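Local coordinates for tailspike protein (Siphovirus 9NA, PDB 3RIQ), which probably recognises Salmonella lipopolysaccharide as the phage's receptor and cleaves it as an endorhamnosidase, working as a trimeric tailspike, at residues 359-363 with 384-390. Residue numbers count along the deposited sequence, not the author numbering.
Sequences ITVVC and GIMVHAY
Strands 359-362 and 385-388 lie on successive coils of a right-handed parallel beta-helix, axes 4.8 Å apart and 3° from parallel, backbone extended (phi -100 to -134°, psi 90 to 139°). In-register pairing runs from Ile359-Ile385 to Val362-His388 (CA-CA 4.7-5.0 Å). Ile359 N donates a hydrogen bond to Gly384 O (3.0 Å) at the corner, where Gly384 has phi/psi 82/78, and Ile359 O accepts one from Met386 N (2.9 Å). Ile359 CG1 meets Ile385 CD1 at 3.8 Å, the same rotamer (chi1, chi2 m) stacking them in register; with Val361 and Val387 they face Ile374 inside the coil. Thr360 turns to the other face, OG1 3.4 Å from Met386 CE. Val361 N donates to Met386 O and Val361 O accepts from His388 N, both 2.9 Å. Val362 shares the Thr360 face, where His388 ND1 hydrogen-bonds Arg383 of the second subunit, evidence of the trimer interface. Cys363 (phi/psi 53/46) leaves the strand, yet Cys363 N donates to His388 O (2.9 Å). Tyr390 (chi1 m) makes a CH-pi contact: Cys363 CB lies over its ring face, 3.8 Å from the centroid, and Cys363 SG 3.4 Å from Tyr390 CD2.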
loop_
_atom_site.group_PDB
_atom_site.type_symbol
_atom_site.label_atom_id
_atom_site.label_comp_id
_atom_site.label_asym_id
_atom_site.label_seq_id
_atom_site.Cartn_x
_atom_site.Cartn_y
_atom_site.Cartn_z
ATOM N N ILE A 359 -9.384 -3.262 2.336
ATOM C CA ILE A 359 -10.019 -3.825 1.152
ATOM C C ILE A 359 -10.816 -2.745 0.450
ATOM O O ILE A 359 -11.561 -2.029 1.128
ATOM C CB ILE A 359 -10.994 -4.960 1.544
ATOM C CG1 ILE A 359 -10.308 -5.981 2.439
ATOM C CG2 ILE A 359 -11.597 -5.621 0.303
ATOM C CD1 ILE A 359 -9.138 -6.711 1.806
ATOM N N THR A 360 -10.690 -2.632 -0.878
ATOM C CA THR A 360 -11.455 -1.678 -1.688
ATOM C C THR A 360 -12.106 -2.481 -2.806
ATOM O O THR A 360 -11.398 -3.117 -3.590
ATOM C CB THR A 360 -10.524 -0.600 -2.268
ATOM O OG1 THR A 360 -9.917 0.106 -1.169
ATOM C CG2 THR A 360 -11.318 0.417 -3.094
ATOM N N VAL A 361 -13.435 -2.501 -2.851
ATOM C CA VAL A 361 -14.164 -3.220 -3.892
ATOM C C VAL A 361 -15.035 -2.233 -4.634
ATOM O O VAL A 361 -15.882 -1.577 -4.012
ATOM C CB VAL A 361 -15.027 -4.378 -3.299
ATOM C CG1 VAL A 361 -16.028 -4.932 -4.351
ATOM C CG2 VAL A 361 -14.127 -5.502 -2.734
ATOM N N VAL A 362 -14.878 -2.167 -5.965
ATOM C CA VAL A 362 -15.636 -1.254 -6.814
ATOM C C VAL A 362 -16.287 -2.051 -7.912
ATOM O O VAL A 362 -15.638 -2.874 -8.599
ATOM C CB VAL A 362 -14.709 -0.193 -7.449
ATOM C CG1 VAL A 362 -15.489 0.694 -8.438
ATOM C CG2 VAL A 362 -13.995 0.685 -6.363
ATOM N N CYS A 363 -17.591 -1.829 -8.050
ATOM C CA CYS A 363 -18.370 -2.451 -9.129
ATOM C C CYS A 363 -18.230 -3.979 -9.222
ATOM O O CYS A 363 -17.992 -4.499 -10.335
ATOM C CB CYS A 363 -18.020 -1.813 -10.484
ATOM S SG CYS A 363 -19.185 -2.223 -11.842
ATOM N N GLY A 384 -11.074 -1.391 7.824
ATOM C CA GLY A 384 -10.712 -0.542 6.714
ATOM C C GLY A 384 -11.260 -1.112 5.428
ATOM O O GLY A 384 -10.544 -1.772 4.679
ATOM N N ILE A 385 -12.549 -0.901 5.207
ATOM C CA ILE A 385 -13.261 -1.499 4.089
ATOM C C ILE A 385 -13.922 -0.369 3.302
ATOM O O ILE A 385 -14.622 0.468 3.882
ATOM C CB ILE A 385 -14.351 -2.477 4.635
ATOM C CG1 ILE A 385 -13.722 -3.524 5.594
ATOM C CG2 ILE A 385 -15.163 -3.095 3.458
ATOM C CD1 ILE A 385 -12.655 -4.468 4.980
ATOM N N MET A 386 -13.711 -0.340 1.986
ATOM C CA MET A 386 -14.405 0.631 1.134
ATOM C C MET A 386 -15.117 -0.139 0.036
ATOM O O MET A 386 -14.504 -0.959 -0.661
ATOM C CB MET A 386 -13.416 1.648 0.546
ATOM C CG MET A 386 -12.794 2.589 1.585
ATOM S SD MET A 386 -11.993 4.006 0.844
ATOM C CE MET A 386 -10.607 3.267 0.012
ATOM N N VAL A 387 -16.425 0.074 -0.098
ATOM C CA VAL A 387 -17.195 -0.524 -1.183
ATOM C C VAL A 387 -17.840 0.572 -2.035
ATOM O O VAL A 387 -18.353 1.564 -1.505
ATOM C CB VAL A 387 -18.292 -1.424 -0.595
ATOM C CG1 VAL A 387 -19.253 -1.930 -1.674
ATOM C CG2 VAL A 387 -17.648 -2.636 0.117
ATOM N N HIS A 388 -17.832 0.401 -3.348
ATOM C CA HIS A 388 -18.607 1.281 -4.223
ATOM C C HIS A 388 -19.347 0.420 -5.210
ATOM O O HIS A 388 -18.821 0.095 -6.258
ATOM C CB HIS A 388 -17.710 2.293 -4.951
ATOM C CG HIS A 388 -18.476 3.361 -5.660
ATOM N ND1 HIS A 388 -17.889 4.515 -6.118
ATOM C CD2 HIS A 388 -19.801 3.476 -5.930
ATOM C CE1 HIS A 388 -18.811 5.283 -6.681
ATOM N NE2 HIS A 388 -19.983 4.680 -6.568
ATOM N N ALA A 389 -20.558 0.024 -4.843
ATOM C CA ALA A 389 -21.382 -0.823 -5.690
ATOM C C ALA A 389 -22.040 0.055 -6.747
ATOM O O ALA A 389 -22.465 1.180 -6.442
ATOM C CB ALA A 389 -22.438 -1.500 -4.838
ATOM N N TYR A 390 -22.143 -0.441 -7.973
ATOM C CA TYR A 390 -22.836 0.292 -9.053
ATOM C C TYR A 390 -24.217 -0.313 -9.289
ATOM O O TYR A 390 -24.860 -0.086 -10.348
ATOM C CB TYR A 390 -21.992 0.226 -10.342
ATOM C CG TYR A 390 -20.672 1.014 -10.366
ATOM C CD1 TYR A 390 -20.116 1.579 -9.205
ATOM C CD2 TYR A 390 -19.925 1.116 -11.551
ATOM C CE1 TYR A 390 -18.917 2.287 -9.244
ATOM C CE2 TYR A 390 -18.693 1.801 -11.583
ATOM C CZ TYR A 390 -18.191 2.376 -10.415
ATOM O OH TYR A 390 -16.960 3.060 -10.431
#